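Local coordinates for protein 11S globulin subunit beta (Cucurbita maxima, PDB 2E9Q) that stores nitrogen and carbon in pumpkin seeds as an 11S globulin, a hexameric cupin protein that serves as a nutrient reserve for the seedling, at residues G227-R230 / K231-E235; E216-E219 / E220-I224; K176-A180 / G181-Q185. All coordinates share one frame; numbering follows the deposited sequence.

Contact 1: G227-R230 / K231-E235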
loop_
_atom_site.group_PDB
_atom_site.type_symbol
_atom_site.label_atom_id
_atom_site.label_comp_id
_atom_site.label_asym_id
_atom_site.label_seq_id
_atom_site.Cartn_x
_atom_site.Cartn_y
_atom_site.Cartn_z
ATOM N N GLY A 227 -1.804 39.561 -24.185
ATOM C CA GLY A 227 -2.715 39.145 -25.232
ATOM C C GLY A 227 -2.783 37.632 -25.302
ATOM O O GLY A 227 -3.866 37.053 -25.424
ATOM N N LEU A 228 -1.621 36.989 -25.225
ATOM C CA LEU A 228 -1.551 35.536 -25.280
ATOM C C LEU A 228 -1.949 34.908 -23.963
ATOM O O LEU A 228 -2.580 33.856 -23.930
ATOM C CB LEU A 228 -0.144 35.077 -25.645
ATOM C CG LEU A 228 0.007 34.759 -27.125
ATOM C CD1 LEU A 228 1.413 34.232 -27.406
ATOM C CD2 LEU A 228 -1.063 33.731 -27.513
ATOM N N VAL A 229 -1.568 35.554 -22.873
ATOM C CA VAL A 229 -1.911 35.038 -21.569
ATOM C C VAL A 229 -3.411 34.831 -21.457
ATOM O O VAL A 229 -3.853 33.789 -20.987
ATOM C CB VAL A 229 -1.456 35.981 -20.460
ATOM C CG1 VAL A 229 -2.033 35.530 -19.136
ATOM C CG2 VAL A 229 0.068 35.990 -20.390
ATOM N N ARG A 230 -4.200 35.797 -21.915
ATOM C CA ARG A 230 -5.646 35.654 -21.810
ATOM C C ARG A 230 -6.172 34.506 -22.666
ATOM O O ARG A 230 -7.156 33.850 -22.313
ATOM C CB ARG A 230 -6.359 36.959 -22.173
ATOM C CG ARG A 230 -7.809 36.943 -21.729
ATOM C CD ARG A 230 -8.426 38.331 -21.645
ATOM N NE ARG A 230 -9.546 38.335 -20.703
ATOM C CZ ARG A 230 -10.329 39.381 -20.455
ATOM N NH1 ARG A 230 -10.133 40.536 -21.081
ATOM N NH2 ARG A 230 -11.303 39.273 -19.561
ATOM N N LYS A 231 -5.519 34.261 -23.792
ATOM C CA LYS A 231 -5.924 33.163 -24.656
ATOM C C LYS A 231 -5.630 31.859 -23.911
ATOM O O LYS A 231 -6.409 30.907 -23.943
ATOM C CB LYS A 231 -5.130 33.209 -25.957
ATOM C CG LYS A 231 -5.625 34.238 -26.964
ATOM C CD LYS A 231 -6.906 33.761 -27.633
ATOM C CE LYS A 231 -7.250 34.603 -28.849
ATOM N NZ LYS A 231 -8.346 33.988 -29.653
ATOM N N LEU A 232 -4.492 31.849 -23.230
ATOM C CA LEU A 232 -4.049 30.699 -22.464
ATOM C C LEU A 232 -5.068 30.395 -21.370
ATOM O O LEU A 232 -5.565 29.276 -21.265
ATOM C CB LEU A 232 -2.690 31.014 -21.845
ATOM C CG LEU A 232 -1.881 29.905 -21.182
ATOM C CD1 LEU A 232 -1.624 28.788 -22.187
ATOM C CD2 LEU A 232 -0.573 30.492 -20.663
ATOM N N LYS A 233 -5.378 31.407 -20.568
ATOM C CA LYS A 233 -6.333 31.260 -19.478
ATOM C C LYS A 233 -7.730 30.859 -19.949
ATOM O O LYS A 233 -8.507 30.297 -19.179
ATOM C CB LYS A 233 -6.427 32.561 -18.682
ATOM C CG LYS A 233 -5.124 33.003 -18.029
ATOM C CD LYS A 233 -5.404 34.069 -16.982
ATOM C CE LYS A 233 -4.170 34.405 -16.175
ATOM N NZ LYS A 233 -4.496 35.292 -15.026
ATOM N N GLY A 234 -8.050 31.161 -21.203
ATOM C CA GLY A 234 -9.354 30.815 -21.738
ATOM C C GLY A 234 -10.540 31.307 -20.922
ATOM O O GLY A 234 -11.552 30.621 -20.820
ATOM N N GLU A 235 -10.428 32.497 -20.344
ATOM C CA GLU A 235 -11.512 33.049 -19.537
ATOM C C GLU A 235 -12.847 33.063 -20.288
ATOM O O GLU A 235 -13.911 33.078 -19.669
ATOM C CB GLU A 235 -11.170 34.477 -19.101
ATOM C CG GLU A 235 -9.932 34.608 -18.217
ATOM C CD GLU A 235 -10.165 34.113 -16.799
ATOM O OE1 GLU A 235 -9.208 34.130 -15.994
ATOM O OE2 GLU A 235 -11.308 33.713 -16.491
#

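Contact 2: E216-E219 / E220-I224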
loop_
_atom_site.group_PDB
_atom_site.type_symbol
_atom_site.label_atom_id
_atom_site.label_comp_id
_atom_site.label_asym_id
_atom_site.label_seq_id
_atom_site.Cartn_x
_atom_site.Cartn_y
_atom_site.Cartn_z
ATOM N N GLU A 216 1.416 38.168 -15.062
ATOM C CA GLU A 216 2.865 38.362 -15.120
ATOM C C GLU A 216 3.610 37.036 -15.199
ATOM O O GLU A 216 4.307 36.760 -16.178
ATOM C CB GLU A 216 3.338 39.150 -13.889
ATOM C CG GLU A 216 4.819 38.979 -13.528
ATOM C CD GLU A 216 5.770 39.799 -14.395
ATOM O OE1 GLU A 216 5.847 39.552 -15.620
ATOM O OE2 GLU A 216 6.446 40.696 -13.843
ATOM N N PHE A 217 3.456 36.216 -14.166
ATOM C CA PHE A 217 4.128 34.929 -14.120
ATOM C C PHE A 217 4.069 34.202 -15.446
ATOM O O PHE A 217 5.086 33.732 -15.942
ATOM C CB PHE A 217 3.516 34.060 -13.028
ATOM C CG PHE A 217 4.012 34.383 -11.649
ATOM C CD1 PHE A 217 4.723 35.555 -11.405
ATOM C CD2 PHE A 217 3.771 33.513 -10.591
ATOM C CE1 PHE A 217 5.185 35.855 -10.132
ATOM C CE2 PHE A 217 4.232 33.804 -9.312
ATOM C CZ PHE A 217 4.941 34.979 -9.084
ATOM N N LEU A 218 2.883 34.114 -16.031
ATOM C CA LEU A 218 2.752 33.414 -17.295
ATOM C C LEU A 218 3.441 34.126 -18.457
ATOM O O LEU A 218 3.844 33.486 -19.430
ATOM C CB LEU A 218 1.275 33.165 -17.610
ATOM C CG LEU A 218 0.570 32.276 -16.577
ATOM C CD1 LEU A 218 -0.849 31.989 -17.030
ATOM C CD2 LEU A 218 1.340 30.977 -16.397
ATOM N N GLU A 219 3.575 35.445 -18.357
ATOM C CA GLU A 219 4.240 36.217 -19.405
ATOM C C GLU A 219 5.717 35.870 -19.378
ATOM O O GLU A 219 6.326 35.593 -20.415
ATOM C CB GLU A 219 4.058 37.715 -19.164
ATOM C CG GLU A 219 2.651 38.218 -19.428
ATOM C CD GLU A 219 2.426 39.626 -18.912
ATOM O OE1 GLU A 219 1.344 40.188 -19.173
ATOM O OE2 GLU A 219 3.328 40.168 -18.238
ATOM N N GLU A 220 6.288 35.881 -18.180
ATOM C CA GLU A 220 7.689 35.548 -18.009
ATOM C C GLU A 220 7.911 34.068 -18.324
ATOM O O GLU A 220 8.773 33.714 -19.128
ATOM C CB GLU A 220 8.116 35.833 -16.578
ATOM C CG GLU A 220 9.591 35.642 -16.345
ATOM C CD GLU A 220 9.968 35.833 -14.900
ATOM O OE1 GLU A 220 9.525 36.834 -14.297
ATOM O OE2 GLU A 220 10.713 34.985 -14.369
ATOM N N ALA A 221 7.117 33.211 -17.693
ATOM C CA ALA A 221 7.221 31.772 -17.892
ATOM C C ALA A 221 7.269 31.379 -19.366
ATOM O O ALA A 221 8.174 30.656 -19.790
ATOM C CB ALA A 221 6.060 31.068 -17.209
ATOM N N PHE A 222 6.305 31.851 -20.150
ATOM C CA PHE A 222 6.267 31.500 -21.567
ATOM C C PHE A 222 6.892 32.536 -22.495
ATOM O O PHE A 222 7.014 32.293 -23.694
ATOM C CB PHE A 222 4.828 31.258 -22.024
ATOM C CG PHE A 222 4.160 30.106 -21.350
ATOM C CD1 PHE A 222 3.777 30.189 -20.018
ATOM C CD2 PHE A 222 3.886 28.937 -22.055
ATOM C CE1 PHE A 222 3.130 29.132 -19.402
ATOM C CE2 PHE A 222 3.237 27.869 -21.442
ATOM C CZ PHE A 222 2.858 27.968 -20.115
ATOM N N GLN A 223 7.284 33.682 -21.949
ATOM C CA GLN A 223 7.866 34.749 -22.762
ATOM C C GLN A 223 6.844 35.154 -23.808
ATOM O O GLN A 223 7.002 34.887 -25.006
ATOM C CB GLN A 223 9.161 34.277 -23.431
ATOM C CG GLN A 223 10.335 34.237 -22.476
ATOM C CD GLN A 223 10.603 35.593 -21.842
ATOM O OE1 GLN A 223 10.991 36.542 -22.525
ATOM N NE2 GLN A 223 10.387 35.693 -20.535
ATOM N N ILE A 224 5.784 35.797 -23.330
ATOM C CA ILE A 224 4.696 36.246 -24.181
ATOM C C ILE A 224 4.048 37.486 -23.583
ATOM O O ILE A 224 4.490 37.987 -22.551
ATOM C CB ILE A 224 3.632 35.145 -24.319
ATOM C CG1 ILE A 224 3.200 34.670 -22.929
ATOM C CG2 ILE A 224 4.185 33.987 -25.134
ATOM C CD1 ILE A 224 2.070 33.656 -22.948
#

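Contact 3: K176-A180 / G181-Q185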
loop_
_atom_site.group_PDB
_atom_site.type_symbol
_atom_site.label_atom_id
_atom_site.label_comp_id
_atom_site.label_asym_id
_atom_site.label_seq_id
_atom_site.Cartn_x
_atom_site.Cartn_y
_atom_site.Cartn_z
ATOM N N LYS A 176 -9.076 16.112 -12.388
ATOM C CA LYS A 176 -8.473 16.186 -13.706
ATOM C C LYS A 176 -8.030 17.617 -13.990
ATOM O O LYS A 176 -8.828 18.550 -13.952
ATOM C CB LYS A 176 -9.416 15.672 -14.800
ATOM C CG LYS A 176 -8.685 15.536 -16.134
ATOM C CD LYS A 176 -9.427 14.758 -17.193
ATOM C CE LYS A 176 -8.697 14.906 -18.533
ATOM N NZ LYS A 176 -9.361 14.194 -19.639
ATOM N N PHE A 177 -6.734 17.775 -14.244
ATOM C CA PHE A 177 -6.113 19.070 -14.529
ATOM C C PHE A 177 -6.023 19.305 -16.039
ATOM O O PHE A 177 -5.221 18.666 -16.730
ATOM C CB PHE A 177 -4.691 19.130 -13.935
ATOM C CG PHE A 177 -4.629 18.866 -12.452
ATOM C CD1 PHE A 177 -4.890 17.597 -11.943
ATOM C CD2 PHE A 177 -4.329 19.890 -11.563
ATOM C CE1 PHE A 177 -4.855 17.353 -10.563
ATOM C CE2 PHE A 177 -4.293 19.653 -10.176
ATOM C CZ PHE A 177 -4.558 18.382 -9.684
ATOM N N TYR A 178 -6.832 20.232 -16.540
ATOM C CA TYR A 178 -6.852 20.554 -17.960
ATOM C C TYR A 178 -5.850 21.641 -18.316
ATOM O O TYR A 178 -5.706 22.629 -17.591
ATOM C CB TYR A 178 -8.264 20.995 -18.392
ATOM C CG TYR A 178 -9.202 19.843 -18.638
ATOM C CD1 TYR A 178 -9.991 19.309 -17.613
ATOM C CD2 TYR A 178 -9.264 19.246 -19.892
ATOM C CE1 TYR A 178 -10.819 18.199 -17.845
ATOM C CE2 TYR A 178 -10.077 18.145 -20.132
ATOM C CZ TYR A 178 -10.849 17.626 -19.114
ATOM O OH TYR A 178 -11.632 16.530 -19.403
ATOM N N LEU A 179 -5.156 21.455 -19.436
ATOM C CA LEU A 179 -4.171 22.437 -19.884
ATOM C C LEU A 179 -4.810 23.575 -20.682
ATOM O O LEU A 179 -4.241 24.660 -20.777
ATOM C CB LEU A 179 -3.093 21.773 -20.741
ATOM C CG LEU A 179 -2.291 20.596 -20.165
ATOM C CD1 LEU A 179 -1.009 20.446 -20.968
ATOM C CD2 LEU A 179 -1.954 20.834 -18.714
ATOM N N ALA A 180 -5.986 23.330 -21.254
ATOM C CA ALA A 180 -6.670 24.363 -22.037
ATOM C C ALA A 180 -8.180 24.342 -21.868
ATOM O O ALA A 180 -8.743 23.390 -21.331
ATOM C CB ALA A 180 -6.330 24.210 -23.507
ATOM N N GLY A 181 -8.831 25.401 -22.349
ATOM C CA GLY A 181 -10.280 25.491 -22.265
ATOM C C GLY A 181 -10.793 25.826 -20.880
ATOM O O GLY A 181 -10.037 26.216 -20.001
ATOM N N ARG A 182 -12.095 25.680 -20.685
ATOM C CA ARG A 182 -12.695 25.972 -19.392
ATOM C C ARG A 182 -13.770 24.934 -19.124
ATOM O O ARG A 182 -14.953 25.164 -19.366
ATOM C CB ARG A 182 -13.298 27.368 -19.404
ATOM C CG ARG A 182 -13.532 27.950 -18.037
ATOM C CD ARG A 182 -14.279 29.256 -18.189
ATOM N NE ARG A 182 -15.592 29.039 -18.795
ATOM C CZ ARG A 182 -16.278 29.972 -19.447
ATOM N NH1 ARG A 182 -17.469 29.682 -19.962
ATOM N NH2 ARG A 182 -15.771 31.192 -19.595
ATOM N N PRO A 183 -13.360 23.764 -18.626
ATOM C CA PRO A 183 -14.281 22.670 -18.325
ATOM C C PRO A 183 -14.945 22.845 -16.971
ATOM O O PRO A 183 -14.337 23.357 -16.032
ATOM C CB PRO A 183 -13.368 21.459 -18.349
ATOM C CG PRO A 183 -12.139 22.002 -17.670
ATOM C CD PRO A 183 -11.968 23.379 -18.309
ATOM N N GLU A 184 -16.200 22.432 -16.875
ATOM C CA GLU A 184 -16.916 22.507 -15.611
ATOM C C GLU A 184 -16.661 21.154 -14.952
ATOM O O GLU A 184 -17.480 20.247 -15.061
ATOM C CB GLU A 184 -18.408 22.718 -15.868
ATOM C CG GLU A 184 -18.986 23.915 -15.123
ATOM C CD GLU A 184 -20.226 24.484 -15.793
ATOM O OE1 GLU A 184 -21.231 23.749 -15.912
ATOM O OE2 GLU A 184 -20.194 25.669 -16.206
ATOM N N GLN A 185 -15.507 21.025 -14.292
ATOM C CA GLN A 185 -15.098 19.778 -13.638
ATOM C C GLN A 185 -16.276 19.004 -13.063
ATOM O O GLN A 185 -16.867 19.399 -12.053
ATOM C CB GLN A 185 -14.091 20.091 -12.525
ATOM C CG GLN A 185 -12.823 19.246 -12.573
ATOM C CD GLN A 185 -12.028 19.452 -13.852
ATOM O OE1 GLN A 185 -11.442 20.511 -14.072
ATOM N NE2 GLN A 185 -12.013 18.440 -14.704
#

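Contact 1: G227-R230 / K231-E235
Val229 and Lys233 lie one turn apart near the end of helix 226-233, one of the two short helices that extend the N-terminal cupin domain towards a second subunit. The backbone bonds are those of an alpha helix running out. Leu232 N gives to Leu228 O at 2.9 Å, and Lys233 N to Val229 O in a nearly straight bond of 170°. Gly234 N to Arg230 O is weak, its N-H bent to 131°, for Gly234 takes positive phi and leaves the helix.

Apolar contact is made by the stem of Lys233. With CG turned anti to its carbonyl carbon (chi1 -61°), Lys233 runs extended alongside Val229, and its CE comes within 3.8 Å of Val229 CG1. Beyond that, Lys233 NZ is gripped by a salt bridge to Asp215 and a hydrogen bond to Phe213 O. Lys231 bends at its CB-CG bond, and its CG rests 3.7 Å from the carbonyl oxygen of Gly227; its NZ reaches Arg430 O of the second subunit.

Arg230 and Glu235 carry opposite charges but form no pair here, with NE 6.3 Å from OE1. It is Glu235 CB that lies at the edge of the Arg230 guanidinium, 4.5 Å from NE.

Contact 2: E216-E219 / E220-I224
A Schellman motif ends helix 215-222: Ile224 N reaches back to Glu219 O at 3.0 Å, its N-H on a lone pair in the carbonyl plane, while Gln223 N makes a weak bond of 3.2 Å to Glu220 O. Gln223, with positive phi, is the C-prime residue that turns the chain. Its side chain folds back as well, so that Gln223 NE2 donates to Glu220 O at 2.9 Å, and the same amide also bonds Gly452 O of the second subunit.

Before the cap, Glu220 N, Ala221 N and Phe222 N bond to the carbonyls of Glu216, Phe217 and Leu218.

On the face turned to helix 226-233, Leu218 and Phe222 lie side by side, with Leu218 CD2 4.0 Å from Phe222 CE1. On the polar side Glu216 OE1 and Glu220 OE1 are 4.8 Å apart; their like charges are probably eased by Arg388 of the second subunit, which salt-bridges Glu220. Ile224 has CG1 wedged between its own N and carbonyl carbon (chi1 53°), which brings that atom to 3.7 Å from Leu218 O. Leu218 O also lies at the edge of the Phe222 ring, 3.3 Å from Phe222 CD1.

Contact 3: K176-A180 / G181-Q185
Tyr178 and Pro183 are the main apolar pair where the chain turns back on itself after strand 176-178 of the N-terminal cupin domain. The two five-residue runs, 176-180 and 181-185, head in nearly opposite directions, and Gly181, at positive phi, sits in the bend between them. Pro183 comes over one face of the tyrosine ring, offset towards the rim: its CB stands 4.0 Å above the ring plane, and its CG is 3.4 Å from Tyr178 CD1. Tyr178 presents that face because its CG is anti to the carbonyl carbon (chi1 -81°) and the ring is turned square to the CA-CB-CG plane (chi2 90°).

The polar contacts of the ring are weak ones. Lys176 runs out fully extended along the tyrosine, and its NZ gives a weak bond of 3.3 Å to Tyr178 OH; Arg241 is a second, also weak, partner of that hydroxyl. The amide of Gln185 meets the ring edge, with NE2 3.4 Å from Tyr178 CE1 and the two planes only 18° apart, but its position is doubtful because Gln185 has two conformers. Replacing Tyr178 by alanine removes the ring and its hydroxyl, which is likely to leave Pro183 without the face it rests on and Lys176 NZ without that weak partner.

No hydrogen bond joins the two runs directly; neighbouring elements tie down the backbone. Gly181 O and Pro183 O accept from Asn208 and Ser206. Strand 176-178 pairs antiparallel with strand 74-81, where the ring of Phe177 stacks on Phe80 and Tyr178 touches Leu76, while Tyr429 of the second subunit packs on Ala180 and bonds Leu179 O beside the loop that leads on towards helix 215-222.

In the fold
Contacts 2 and 1 follow each other in the chain as the ends of helices 215-222 and 226-233, and they touch: Leu218, Phe222 and Ile224 pack against Val229 and Leu232, making a shared apolar seam between partly exposed flanks. Contact 2 closes with a Schellman motif, contact 1 with a weak final bond. Contact 3 is more buried and nearer the centre of the chain, where strand 176-178 leaves the cupin sheet; no hydrogen bond joins its two segments, and ring and proline packing stands where contacts 1 and 2 have helical backbone bonds. It meets contact 1 through Arg182 and Glu235 but does not touch contact 2. All three face the second subunit, with Tyr429 reaching both contacts 1 and 3.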